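Local coordinates for protein putative alpha-galactosidase (Bacteroides fragilis, PDB 4NZJ) that probably hydrolyses terminal, non-reducing alpha-D-galactose residues of alpha-D-galactosides such as galactose oligosaccharides, galactomannans and galactolipids, at residues Q112-E117 against I139-F144; L118-A123 against I167-D172; V226-A231 against P261-K266; W273-D278 against L300-P305. One frame throughout, in Å; residues are numbered along the deposited sequence.

Interaction 1: residues Q112-E117 against I139-F144; sequences QHLTEE and INIDDF
Q112 lies over one face of the F144 ring, and nearly all of its side chain takes part. CB places CG anti to the carbonyl carbon (chi1 -66°). CG then stands above the middle of the ring in a CH-pi contact, 3.6 Å from the centroid of F144. Beyond it the chain runs extended, bringing CD over the far rim, 3.7 Å from F144 CE2. At the tip, Q112 OE1 sits 3.7 Å from F144 CE2 and Q112 NE2 lies 3.8 Å from F144 CZ. Amide and ring planes are only 1° apart, a true stack. Glutamine suits this exposed place over a partly exposed ring because its methylenes and flat amide can cover a ring while its polar tip still tolerates water. Deeper down, aliphatic branches meet: L114 CD2 touches I141 CG2 at 3.9 Å, with the two side chains at about a right angle. K162 ties the backbones together, donating from NZ to the carbonyls of both Q112 and F144. Close by, D143 OD2 binds a glycerol, probably from the crystallisation liquor. Two loops meeting above neighbouring strands, 102-105 and 138-140, are typical of the C-terminal rim of a TIM barrel.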
loop_
_atom_site.group_PDB
_atom_site.type_symbol
_atom_site.label_atom_id
_atom_site.label_comp_id
_atom_site.label_asym_id
_atom_site.label_seq_id
_atom_site.Cartn_x
_atom_site.Cartn_y
_atom_site.Cartn_z
ATOM N N GLN A 112 8.926 -4.889 -19.964
ATOM C CA GLN A 112 8.661 -4.185 -21.219
ATOM C C GLN A 112 7.536 -4.813 -22.039
ATOM O O GLN A 112 7.326 -4.425 -23.194
ATOM C CB GLN A 112 9.925 -4.151 -22.083
ATOM C CG GLN A 112 11.055 -3.333 -21.486
ATOM C CD GLN A 112 12.221 -3.181 -22.444
ATOM O OE1 GLN A 112 12.029 -2.971 -23.638
ATOM N NE2 GLN A 112 13.434 -3.280 -21.920
ATOM N N HIS A 113 6.816 -5.774 -21.457
ATOM C CA HIS A 113 5.819 -6.539 -22.199
ATOM C C HIS A 113 4.430 -6.453 -21.584
ATOM O O HIS A 113 3.630 -7.374 -21.716
ATOM C CB HIS A 113 6.285 -7.989 -22.323
ATOM C CG HIS A 113 7.493 -8.144 -23.187
ATOM N ND1 HIS A 113 7.416 -8.250 -24.559
ATOM C CD2 HIS A 113 8.813 -8.170 -22.881
ATOM C CE1 HIS A 113 8.634 -8.361 -25.060
ATOM N NE2 HIS A 113 9.500 -8.311 -24.063
ATOM N N LEU A 114 4.138 -5.337 -20.928
ATOM C CA LEU A 114 2.796 -5.097 -20.413
ATOM C C LEU A 114 1.888 -4.710 -21.573
ATOM O O LEU A 114 2.320 -4.058 -22.522
ATOM C CB LEU A 114 2.804 -3.996 -19.352
ATOM C CG LEU A 114 1.480 -3.768 -18.615
ATOM C CD1 LEU A 114 1.116 -4.972 -17.763
ATOM C CD2 LEU A 114 1.558 -2.518 -17.756
ATOM N N THR A 115 0.634 -5.142 -21.506
ATOM C CA THR A 115 -0.370 -4.790 -22.509
ATOM C C THR A 115 -1.697 -4.544 -21.815
ATOM O O THR A 115 -1.868 -4.891 -20.647
ATOM C CB THR A 115 -0.591 -5.923 -23.519
ATOM O OG1 THR A 115 -1.169 -7.049 -22.846
ATOM C CG2 THR A 115 0.726 -6.338 -24.193
ATOM N N GLU A 116 -2.643 -3.975 -22.552
ATOM C CA GLU A 116 -4.001 -3.776 -22.049
ATOM C C GLU A 116 -4.565 -5.086 -21.522
ATOM O O GLU A 116 -5.069 -5.141 -20.396
ATOM C CB GLU A 116 -4.901 -3.251 -23.173
ATOM C CG GLU A 116 -6.386 -3.177 -22.825
ATOM C CD GLU A 116 -7.276 -3.180 -24.052
ATOM O OE1 GLU A 116 -7.513 -2.103 -24.630
ATOM O OE2 GLU A 116 -7.757 -4.264 -24.438
ATOM N N GLU A 117 -4.470 -6.131 -22.341
ATOM C CA GLU A 117 -5.014 -7.446 -21.989
ATOM C C GLU A 117 -4.474 -7.933 -20.650
ATOM O O GLU A 117 -5.223 -8.452 -19.820
ATOM C CB GLU A 117 -4.703 -8.473 -23.086
ATOM C CG GLU A 117 -5.068 -9.916 -22.744
ATOM C CD GLU A 117 -6.560 -10.123 -22.562
ATOM O OE1 GLU A 117 -7.337 -9.324 -23.121
ATOM O OE2 GLU A 117 -6.958 -11.093 -21.877
ATOM N N ILE A 139 -3.718 -0.430 -9.220
ATOM C CA ILE A 139 -3.103 -1.234 -10.265
ATOM C C ILE A 139 -2.210 -0.276 -11.048
ATOM O O ILE A 139 -2.697 0.619 -11.724
ATOM C CB ILE A 139 -4.174 -1.895 -11.148
ATOM C CG1 ILE A 139 -4.933 -2.919 -10.300
ATOM C CG2 ILE A 139 -3.563 -2.558 -12.379
ATOM C CD1 ILE A 139 -6.048 -3.636 -11.023
ATOM N N ASN A 140 -0.902 -0.448 -10.909
ATOM C CA ASN A 140 0.060 0.553 -11.358
ATOM C C ASN A 140 0.857 0.096 -12.574
ATOM O O ASN A 140 1.648 -0.855 -12.503
ATOM C CB ASN A 140 1.003 0.920 -10.211
ATOM C CG ASN A 140 0.286 1.567 -9.033
ATOM O OD1 ASN A 140 -0.846 2.040 -9.143
ATOM N ND2 ASN A 140 0.955 1.598 -7.889
ATOM N N ILE A 141 0.642 0.793 -13.684
ATOM C CA ILE A 141 1.434 0.637 -14.893
ATOM C C ILE A 141 2.786 1.285 -14.618
ATOM O O ILE A 141 2.855 2.402 -14.096
ATOM C CB ILE A 141 0.741 1.328 -16.096
ATOM C CG1 ILE A 141 -0.591 0.640 -16.392
ATOM C CG2 ILE A 141 1.631 1.330 -17.330
ATOM C CD1 ILE A 141 -1.409 1.311 -17.476
ATOM N N ASP A 142 3.856 0.581 -14.960
ATOM C CA ASP A 142 5.203 1.087 -14.742
ATOM C C ASP A 142 5.801 1.600 -16.063
ATOM O O ASP A 142 5.070 2.089 -16.921
ATOM C CB ASP A 142 6.061 0.012 -14.063
ATOM C CG ASP A 142 7.192 0.609 -13.228
ATOM O OD1 ASP A 142 6.937 1.035 -12.076
ATOM O OD2 ASP A 142 8.331 0.666 -13.737
ATOM N N ASP A 143 7.119 1.492 -16.232
ATOM C CA ASP A 143 7.836 2.113 -17.351
ATOM C C ASP A 143 7.466 1.438 -18.686
ATOM O O ASP A 143 6.957 0.314 -18.710
ATOM C CB ASP A 143 9.348 1.985 -17.068
ATOM C CG ASP A 143 10.215 3.028 -17.776
ATOM O OD1 ASP A 143 9.736 3.830 -18.602
ATOM O OD2 ASP A 143 11.434 3.018 -17.468
ATOM N N PHE A 144 7.724 2.139 -19.791
ATOM C CA PHE A 144 7.532 1.625 -21.162
ATOM C C PHE A 144 6.078 1.516 -21.653
ATOM O O PHE A 144 5.825 0.839 -22.654
ATOM C CB PHE A 144 8.218 0.265 -21.382
ATOM C CG PHE A 144 9.715 0.288 -21.250
ATOM C CD1 PHE A 144 10.317 0.046 -20.026
ATOM C CD2 PHE A 144 10.517 0.488 -22.363
ATOM C CE1 PHE A 144 11.695 0.025 -19.909
ATOM C CE2 PHE A 144 11.897 0.476 -22.252
ATOM C CZ PHE A 144 12.482 0.247 -21.024
#

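Interaction 2: residues L118-A123 against I167-D172; sequences LVLQTA and IKYVAD
The Y169 ring meets L120 at its edge, near the ring plane: L120 CD2 lies 4.1 Å from Y169 CE1, and the two side chains run at about a right angle. R165 makes a cation-pi contact with the same ring, so the aromatic group receives an aliphatic methyl at its rim and a charge through its pi system. Tyrosine fits this partly exposed seam, having a greasy edge for leucine and a hydroxyl at its outer end.

The two helices, 116-128 and 166-176, are neighbours in the outer layer of a TIM barrel and run the same way, as successive helices of that fold do. Their short segments are nearly parallel (8°), with axes 10.5 Å apart. That spacing is bridged by branched aliphatic residues. V119 and V170 meet methyl to methyl, V119 CG1 being 3.6 Å from V170 CG1. Each valine holds its CG1 opposite the backbone N across the CA-CB bond (chi1 176° in both), a matched choice that turns the two methyls into the gap. L120 CD1 adds a looser touch to V170 CG1 at 4.3 Å. V119 also touches I139 of strand 138-140, so the seam continues inward to the barrel sheet.

K168 and D172 take no part: they pair with each other one turn apart, in a salt bridge whose hydrogen bonds are weak. Within helix 116-128 the carbonyl oxygen L118 O is gripped twice, by T122 N at 3.1 Å and by T122 OG1 at 2.9 Å, from opposite faces of its plane.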
loop_
_atom_site.group_PDB
_atom_site.type_symbol
_atom_site.label_atom_id
_atom_site.label_comp_id
_atom_site.label_asym_id
_atom_site.label_seq_id
_atom_site.Cartn_x
_atom_site.Cartn_y
_atom_site.Cartn_z
ATOM N N LEU A 118 -3.176 -7.764 -20.438
ATOM C CA LEU A 118 -2.541 -8.259 -19.226
ATOM C C LEU A 118 -2.898 -7.441 -17.977
ATOM O O LEU A 118 -3.001 -7.996 -16.882
ATOM C CB LEU A 118 -1.023 -8.353 -19.433
ATOM C CG LEU A 118 -0.641 -9.374 -20.511
ATOM C CD1 LEU A 118 0.821 -9.229 -20.914
ATOM C CD2 LEU A 118 -0.932 -10.803 -20.074
ATOM N N VAL A 119 -3.098 -6.133 -18.125
ATOM C CA VAL A 119 -3.590 -5.326 -17.013
ATOM C C VAL A 119 -5.009 -5.783 -16.623
ATOM O O VAL A 119 -5.317 -5.919 -15.439
ATOM C CB VAL A 119 -3.620 -3.823 -17.345
ATOM C CG1 VAL A 119 -4.223 -3.026 -16.198
ATOM C CG2 VAL A 119 -2.215 -3.314 -17.642
ATOM N N LEU A 120 -5.862 -5.991 -17.620
ATOM C CA LEU A 120 -7.248 -6.398 -17.377
ATOM C C LEU A 120 -7.312 -7.770 -16.712
ATOM O O LEU A 120 -8.104 -7.979 -15.789
ATOM C CB LEU A 120 -8.060 -6.394 -18.673
ATOM C CG LEU A 120 -8.762 -5.084 -19.046
ATOM C CD1 LEU A 120 -7.917 -3.853 -18.778
ATOM C CD2 LEU A 120 -9.236 -5.123 -20.490
ATOM N N GLN A 121 -6.466 -8.693 -17.164
ATOM C CA GLN A 121 -6.365 -10.012 -16.527
ATOM C C GLN A 121 -5.948 -9.890 -15.067
ATOM O O GLN A 121 -6.429 -10.626 -14.207
ATOM C CB GLN A 121 -5.345 -10.887 -17.250
ATOM C CG GLN A 121 -5.818 -11.470 -18.562
ATOM C CD GLN A 121 -4.782 -12.380 -19.187
ATOM O OE1 GLN A 121 -3.864 -12.856 -18.514
ATOM N NE2 GLN A 121 -4.926 -12.636 -20.479
ATOM N N THR A 122 -5.031 -8.973 -14.796
ATOM C CA THR A 122 -4.575 -8.735 -13.442
ATOM C C THR A 122 -5.709 -8.203 -12.560
ATOM O O THR A 122 -5.912 -8.706 -11.453
ATOM C CB THR A 122 -3.362 -7.790 -13.439
ATOM O OG1 THR A 122 -2.266 -8.444 -14.092
ATOM C CG2 THR A 122 -2.967 -7.408 -12.025
ATOM N N ALA A 123 -6.445 -7.208 -13.051
ATOM C CA ALA A 123 -7.630 -6.699 -12.349
ATOM C C ALA A 123 -8.644 -7.818 -12.068
ATOM O O ALA A 123 -9.143 -7.947 -10.948
ATOM C CB ALA A 123 -8.286 -5.582 -13.150
ATOM N N ILE A 167 -4.898 4.354 -22.806
ATOM C CA ILE A 167 -4.873 4.196 -21.361
ATOM C C ILE A 167 -6.269 4.401 -20.767
ATOM O O ILE A 167 -6.635 3.728 -19.803
ATOM C CB ILE A 167 -3.880 5.180 -20.705
ATOM C CG1 ILE A 167 -2.453 4.946 -21.229
ATOM C CG2 ILE A 167 -3.914 5.067 -19.186
ATOM C CD1 ILE A 167 -1.879 3.586 -20.916
ATOM N N LYS A 168 -7.053 5.316 -21.328
ATOM C CA LYS A 168 -8.385 5.577 -20.781
ATOM C C LYS A 168 -9.268 4.332 -20.746
ATOM O O LYS A 168 -10.031 4.147 -19.795
ATOM C CB LYS A 168 -9.103 6.706 -21.522
ATOM C CG LYS A 168 -10.342 7.193 -20.775
ATOM C CD LYS A 168 -10.943 8.444 -21.390
ATOM C CE LYS A 168 -12.068 8.997 -20.527
ATOM N NZ LYS A 168 -13.122 7.982 -20.235
ATOM N N TYR A 169 -9.159 3.472 -21.757
ATOM C CA TYR A 169 -9.933 2.227 -21.770
ATOM C C TYR A 169 -9.621 1.392 -20.524
ATOM O O TYR A 169 -10.517 0.857 -19.868
ATOM C CB TYR A 169 -9.663 1.409 -23.038
ATOM C CG TYR A 169 -10.552 0.189 -23.129
ATOM C CD1 TYR A 169 -10.187 -1.010 -22.523
ATOM C CD2 TYR A 169 -11.775 0.242 -23.793
ATOM C CE1 TYR A 169 -11.010 -2.122 -22.581
ATOM C CE2 TYR A 169 -12.601 -0.863 -23.855
ATOM C CZ TYR A 169 -12.216 -2.040 -23.251
ATOM O OH TYR A 169 -13.044 -3.141 -23.323
ATOM N N VAL A 170 -8.338 1.283 -20.208
ATOM C CA VAL A 170 -7.883 0.540 -19.039
ATOM C C VAL A 170 -8.419 1.190 -17.759
ATOM O O VAL A 170 -8.970 0.509 -16.894
ATOM C CB VAL A 170 -6.339 0.462 -19.001
ATOM C CG1 VAL A 170 -5.856 -0.218 -17.731
ATOM C CG2 VAL A 170 -5.818 -0.264 -20.240
ATOM N N ALA A 171 -8.272 2.508 -17.654
ATOM C CA ALA A 171 -8.778 3.243 -16.487
ATOM C C ALA A 171 -10.271 2.990 -16.274
ATOM O O ALA A 171 -10.719 2.729 -15.152
ATOM C CB ALA A 171 -8.509 4.729 -16.634
ATOM N N ASP A 172 -11.036 3.052 -17.358
ATOM C CA ASP A 172 -12.484 2.859 -17.282
ATOM C C ASP A 172 -12.831 1.454 -16.791
ATOM O O ASP A 172 -13.714 1.286 -15.946
ATOM C CB ASP A 172 -13.133 3.108 -18.643
ATOM C CG ASP A 172 -13.163 4.585 -19.033
ATOM O OD1 ASP A 172 -12.885 5.456 -18.192
ATOM O OD2 ASP A 172 -13.488 4.876 -20.200
#

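Interaction 3: residues V226-A231 against P261-K266; sequences VDRVEA and PWKWAK
R228 reaches out from the first turn of helix 228-243 to K263 and W264, which belong to the loop between strands 250-254 and 272-274. The contact joins the start of the helix after strand 216-220 to the loop after strand 250-254, two successive links of the TIM barrel.

In the loop, P261 comes first. It does not touch the helix but prepares the residue that does: P261 CA lies 3.5 Å above the plane of the W264 ring, offset toward its rim, and P261 O accepts bonds from W264 N at 3.1 Å and A265 N at 2.7 Å. These bonds hold the turn that presents the indole.

K263 follows, and its contribution is aliphatic, with K263 CB 4.0 Å from R228 NH2. Its chain then extends away, and NZ forms a salt bridge with E260.

W264 is the main partner. The arginine comes to the edge of the five-membered part of its ring, R228 NH2 and R228 NE each standing 3.8 Å from W264 CD1, with guanidinium and indole planes 43° apart. The extended arginine chain is what carries this group so far from its helix. W264 NE1 is bonded to the carbonyl oxygen of R259. Tryptophan suits the buried place because its large ring can fill it while the single N-H is satisfied by backbone.

The guanidinium stands at the ring's edge and not over its face, so this is not a cation-pi pair, and the contact is probably mainly van der Waals. The guanidinium is held instead by E260, whose carboxylate serves R228 NH1 and K263 NZ alike; it would be expected to offset their like charges.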
loop_
_atom_site.group_PDB
_atom_site.type_symbol
_atom_site.label_atom_id
_atom_site.label_comp_id
_atom_site.label_asym_id
_atom_site.label_seq_id
_atom_site.Cartn_x
_atom_site.Cartn_y
_atom_site.Cartn_z
ATOM N N VAL A 226 21.892 15.146 -9.559
ATOM C CA VAL A 226 21.971 14.664 -8.176
ATOM C C VAL A 226 21.533 15.753 -7.189
ATOM O O VAL A 226 20.960 15.456 -6.138
ATOM C CB VAL A 226 23.402 14.171 -7.841
ATOM C CG1 VAL A 226 23.552 13.840 -6.360
ATOM C CG2 VAL A 226 23.752 12.953 -8.687
ATOM N N ASP A 227 21.789 17.004 -7.556
ATOM C CA ASP A 227 21.525 18.188 -6.731
ATOM C C ASP A 227 20.169 18.186 -6.034
ATOM O O ASP A 227 19.133 18.026 -6.675
ATOM C CB ASP A 227 21.646 19.438 -7.600
ATOM C CG ASP A 227 23.028 19.590 -8.217
ATOM O OD1 ASP A 227 24.023 19.307 -7.517
ATOM O OD2 ASP A 227 23.116 19.989 -9.397
ATOM N N ARG A 228 20.187 18.382 -4.719
ATOM C CA ARG A 228 18.985 18.239 -3.909
ATOM C C ARG A 228 17.970 19.354 -4.140
ATOM O O ARG A 228 16.775 19.079 -4.206
ATOM C CB ARG A 228 19.337 18.156 -2.426
ATOM C CG ARG A 228 18.132 18.084 -1.508
ATOM C CD ARG A 228 18.522 17.508 -0.167
ATOM N NE ARG A 228 17.540 17.786 0.872
ATOM C CZ ARG A 228 17.635 17.341 2.121
ATOM N NH1 ARG A 228 18.657 16.574 2.488
ATOM N NH2 ARG A 228 16.701 17.660 3.008
ATOM N N VAL A 229 18.421 20.603 -4.249
ATOM C CA VAL A 229 17.473 21.703 -4.487
ATOM C C VAL A 229 16.784 21.495 -5.838
ATOM O O VAL A 229 15.576 21.690 -5.957
ATOM C CB VAL A 229 18.126 23.096 -4.434
ATOM C CG1 VAL A 229 17.102 24.186 -4.746
ATOM C CG2 VAL A 229 18.760 23.332 -3.071
ATOM N N GLU A 230 17.547 21.065 -6.840
ATOM C CA GLU A 230 16.981 20.767 -8.158
ATOM C C GLU A 230 15.951 19.646 -8.074
ATOM O O GLU A 230 14.859 19.772 -8.618
ATOM C CB GLU A 230 18.081 20.399 -9.157
ATOM C CG GLU A 230 17.590 20.129 -10.575
ATOM C CD GLU A 230 16.980 21.344 -11.261
ATOM O OE1 GLU A 230 17.287 22.497 -10.868
ATOM O OE2 GLU A 230 16.197 21.144 -12.216
ATOM N N ALA A 231 16.293 18.555 -7.398
ATOM C CA ALA A 231 15.350 17.453 -7.230
ATOM C C ALA A 231 14.058 17.950 -6.599
ATOM O O ALA A 231 12.971 17.690 -7.106
ATOM C CB ALA A 231 15.957 16.343 -6.385
ATOM N N PRO A 261 14.296 12.279 1.256
ATOM C CA PRO A 261 12.943 12.685 0.848
ATOM C C PRO A 261 11.941 12.738 2.002
ATOM O O PRO A 261 10.938 13.451 1.927
ATOM C CB PRO A 261 12.546 11.598 -0.157
ATOM C CG PRO A 261 13.356 10.416 0.257
ATOM C CD PRO A 261 14.678 10.996 0.642
ATOM N N TRP A 262 12.196 11.973 3.054
ATOM C CA TRP A 262 11.360 12.046 4.254
ATOM C C TRP A 262 11.309 13.452 4.864
ATOM O O TRP A 262 10.369 13.758 5.602
ATOM C CB TRP A 262 11.791 11.017 5.300
ATOM C CG TRP A 262 13.271 10.917 5.530
ATOM C CD1 TRP A 262 14.000 11.574 6.471
ATOM C CD2 TRP A 262 14.194 10.082 4.818
ATOM N NE1 TRP A 262 15.327 11.215 6.383
ATOM C CE2 TRP A 262 15.468 10.299 5.373
ATOM C CE3 TRP A 262 14.066 9.179 3.759
ATOM C CZ2 TRP A 262 16.608 9.637 4.909
ATOM C CZ3 TRP A 262 15.197 8.529 3.298
ATOM C CH2 TRP A 262 16.451 8.764 3.871
ATOM N N LYS A 263 12.293 14.302 4.553
ATOM C CA LYS A 263 12.316 15.684 5.044
ATOM C C LYS A 263 11.616 16.704 4.141
ATOM O O LYS A 263 11.375 17.827 4.570
ATOM C CB LYS A 263 13.762 16.127 5.287
ATOM C CG LYS A 263 14.449 15.260 6.323
ATOM C CD LYS A 263 15.791 15.796 6.769
ATOM C CE LYS A 263 16.261 15.028 7.995
ATOM N NZ LYS A 263 17.679 15.313 8.339
ATOM N N TRP A 264 11.293 16.330 2.904
ATOM C CA TRP A 264 10.701 17.294 1.963
ATOM C C TRP A 264 9.600 16.788 1.021
ATOM O O TRP A 264 8.897 17.605 0.422
ATOM C CB TRP A 264 11.805 17.942 1.119
ATOM C CG TRP A 264 12.683 16.978 0.361
ATOM C CD1 TRP A 264 13.933 16.552 0.729
ATOM C CD2 TRP A 264 12.402 16.353 -0.902
ATOM N NE1 TRP A 264 14.435 15.696 -0.220
ATOM C CE2 TRP A 264 13.524 15.563 -1.234
ATOM C CE3 TRP A 264 11.318 16.394 -1.791
ATOM C CZ2 TRP A 264 13.584 14.801 -2.406
ATOM C CZ3 TRP A 264 11.384 15.642 -2.958
ATOM C CH2 TRP A 264 12.511 14.852 -3.251
ATOM N N ALA A 265 9.449 15.480 0.849
ATOM C CA ALA A 265 8.544 14.971 -0.190
ATOM C C ALA A 265 7.096 15.350 0.094
ATOM O O ALA A 265 6.370 15.756 -0.811
ATOM C CB ALA A 265 8.685 13.463 -0.359
ATOM N N LYS A 266 6.675 15.233 1.349
ATOM C CA LYS A 266 5.293 15.573 1.689
ATOM C C LYS A 266 5.038 17.057 1.445
ATOM O O LYS A 266 3.979 17.459 0.948
ATOM C CB LYS A 266 4.968 15.215 3.136
ATOM C CG LYS A 266 3.473 15.246 3.410
ATOM C CD LYS A 266 3.139 14.950 4.860
ATOM C CE LYS A 266 1.630 14.914 5.054
ATOM N NZ LYS A 266 1.264 14.637 6.467
#

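Interaction 4: residues W273-D278 against L300-P305; sequences WRVSGD and LEINAP
V275 and S276 pack against I302 and N303 where a barrel strand runs into its loop beside helix 296-303. Strand 272-274, helix 296-303 and strand 315-317 form one beta-alpha-beta crossover of the TIM barrel, and this contact joins the loop leaving its first strand to residues I302 and N303 of its helix.

Apolar contacts come first. I302 sends out two arms. Its CG2 methyl lies 4.2 Å from the methyl V275 CG2. Its longer branch extends (chi2 167°) until I302 CD1 is 3.8 Å from S276 CB. Isoleucine suits the spot because its two branches of unequal length can serve neighbouring residues, and serine because so small a side chain lets the methyl come in close.

Mixed contacts follow. The same I302 CG2 rests 3.5 Å from the carbonyl oxygen V275 O. N303 OD1 lies 3.9 Å from V275 CG2, packing against the valine rather than bonding to it; the oxygen has a weak hydrogen bond to Q391 NE2. Next to it E301 makes salt bridges to R394 and R397, which connects this helix to strand 393-397 of the C-terminal beta sheet.

No hydrogen bond crosses between the two segments; those of the loop fix its shape. S276 OG donates to G277 O in the carbonyl plane, on a lone pair, leaving CB to face I302. R274 NH2 donates to S276 O, tilted from the carbonyl plane. The same nitrogen, R274 NH2, makes a straighter salt-bridge bond (165°) of 2.7 Å to D278 OD1, which lies in the guanidinium plane and uses its anti lone pair.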
loop_
_atom_site.group_PDB
_atom_site.type_symbol
_atom_site.label_atom_id
_atom_site.label_comp_id
_atom_site.label_asym_id
_atom_site.label_seq_id
_atom_site.Cartn_x
_atom_site.Cartn_y
_atom_site.Cartn_z
ATOM N N TRP A 273 7.067 8.233 -0.526
ATOM C CA TRP A 273 8.391 8.462 -1.082
ATOM C C TRP A 273 9.294 7.276 -0.786
ATOM O O TRP A 273 9.321 6.759 0.325
ATOM C CB TRP A 273 9.012 9.740 -0.510
ATOM C CG TRP A 273 8.846 9.841 0.963
ATOM C CD1 TRP A 273 9.658 9.304 1.926
ATOM C CD2 TRP A 273 7.778 10.490 1.655
ATOM N NE1 TRP A 273 9.162 9.586 3.172
ATOM C CE2 TRP A 273 8.007 10.313 3.037
ATOM C CE3 TRP A 273 6.648 11.206 1.242
ATOM C CZ2 TRP A 273 7.150 10.837 4.008
ATOM C CZ3 TRP A 273 5.793 11.723 2.208
ATOM C CH2 TRP A 273 6.053 11.537 3.576
ATOM N N ARG A 274 10.029 6.846 -1.802
ATOM C CA ARG A 274 10.976 5.761 -1.636
ATOM C C ARG A 274 12.096 6.185 -0.681
ATOM O O ARG A 274 12.653 7.280 -0.800
ATOM C CB ARG A 274 11.512 5.329 -3.002
ATOM C CG ARG A 274 10.486 4.553 -3.830
ATOM C CD ARG A 274 10.428 3.083 -3.432
ATOM N NE ARG A 274 11.750 2.523 -3.650
ATOM C CZ ARG A 274 12.243 2.160 -4.836
ATOM N NH1 ARG A 274 11.492 2.177 -5.936
ATOM N NH2 ARG A 274 13.498 1.750 -4.910
ATOM N N VAL A 275 12.411 5.319 0.276
ATOM C CA VAL A 275 13.459 5.595 1.257
ATOM C C VAL A 275 14.782 4.911 0.928
ATOM O O VAL A 275 15.777 5.152 1.603
ATOM C CB VAL A 275 13.039 5.208 2.700
ATOM C CG1 VAL A 275 11.824 6.013 3.128
ATOM C CG2 VAL A 275 12.786 3.714 2.839
ATOM N N SER A 276 14.795 4.093 -0.122
ATOM C CA SER A 276 15.950 3.273 -0.446
ATOM C C SER A 276 16.016 2.926 -1.918
ATOM O O SER A 276 15.074 3.162 -2.672
ATOM C CB SER A 276 15.886 1.964 0.341
ATOM O OG SER A 276 14.890 1.088 -0.189
ATOM N N GLY A 277 17.137 2.324 -2.296
ATOM C CA GLY A 277 17.259 1.682 -3.593
ATOM C C GLY A 277 16.320 0.493 -3.687
ATOM O O GLY A 277 15.679 0.104 -2.701
ATOM N N ASP A 278 16.265 -0.095 -4.874
ATOM C CA ASP A 278 15.299 -1.138 -5.180
ATOM C C ASP A 278 15.478 -2.376 -4.316
ATOM O O ASP A 278 16.599 -2.799 -4.047
ATOM C CB ASP A 278 15.411 -1.546 -6.653
ATOM C CG ASP A 278 14.993 -0.444 -7.613
ATOM O OD1 ASP A 278 14.421 0.584 -7.185
ATOM O OD2 ASP A 278 15.234 -0.623 -8.827
ATOM N N LEU A 300 14.780 -2.797 6.099
ATOM C CA LEU A 300 14.335 -2.606 7.488
ATOM C C LEU A 300 15.270 -1.676 8.250
ATOM O O LEU A 300 14.813 -0.795 8.970
ATOM C CB LEU A 300 14.242 -3.935 8.238
ATOM C CG LEU A 300 13.100 -4.852 7.821
ATOM C CD1 LEU A 300 13.214 -6.184 8.552
ATOM C CD2 LEU A 300 11.755 -4.192 8.090
ATOM N N GLU A 301 16.573 -1.881 8.093
ATOM C CA GLU A 301 17.560 -1.045 8.773
ATOM C C GLU A 301 17.450 0.417 8.341
ATOM O O GLU A 301 17.627 1.322 9.155
ATOM C CB GLU A 301 18.988 -1.541 8.511
ATOM C CG GLU A 301 19.317 -2.930 9.053
ATOM C CD GLU A 301 19.147 -3.077 10.563
ATOM O OE1 GLU A 301 19.370 -2.107 11.317
ATOM O OE2 GLU A 301 18.786 -4.183 11.017
ATOM N N ILE A 302 17.174 0.637 7.062
ATOM C CA ILE A 302 17.033 1.988 6.524
ATOM C C ILE A 302 15.770 2.680 7.040
ATOM O O ILE A 302 15.814 3.846 7.442
ATOM C CB ILE A 302 17.053 1.980 4.974
ATOM C CG1 ILE A 302 18.445 1.559 4.479
ATOM C CG2 ILE A 302 16.670 3.351 4.416
ATOM C CD1 ILE A 302 18.497 1.209 3.004
ATOM N N ASN A 303 14.653 1.962 7.037
ATOM C CA ASN A 303 13.379 2.553 7.420
ATOM C C ASN A 303 13.207 2.712 8.929
ATOM O O ASN A 303 12.462 3.579 9.367
ATOM C CB ASN A 303 12.217 1.730 6.855
ATOM C CG ASN A 303 10.973 2.567 6.604
ATOM O OD1 ASN A 303 11.061 3.768 6.361
ATOM N ND2 ASN A 303 9.800 1.925 6.649
ATOM N N ALA A 304 13.882 1.876 9.721
ATOM C CA ALA A 304 13.690 1.865 11.187
ATOM C C ALA A 304 13.726 3.242 11.853
ATOM O O ALA A 304 12.834 3.557 12.638
ATOM C CB ALA A 304 14.685 0.933 11.868
ATOM N N PRO A 305 14.747 4.071 11.552
ATOM C CA PRO A 305 14.793 5.367 12.250
ATOM C C PRO A 305 13.922 6.482 11.649
ATOM O O PRO A 305 14.007 7.629 12.101
ATOM C CB PRO A 305 16.276 5.748 12.168
ATOM C CG PRO A 305 16.753 5.106 10.918
ATOM C CD PRO A 305 15.989 3.813 10.797
#

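All four contacts belong to the TIM-barrel region and fall into two touching pairs. Interactions 1 and 2 have centres 9 Å apart, share helix 116-128, and alternate along the chain; strand 138-140 and helix 166-176 follow one another. Interactions 3 and 4 come later, in series, with centres about 15 Å apart; W273 of interaction 4 packs against P261-K266 of interaction 3. Centres of interactions 2 and 3 are about 33 Å apart, yet interactions 1 and 4 reach the same parallel sheet and approach to about 8 Å at their nearest atoms. Each pair links neighbouring barrel elements, and interactions 2 and 4 lie on opposite sides of the chain's centre, so the domain is tied at two separate parts of its wall.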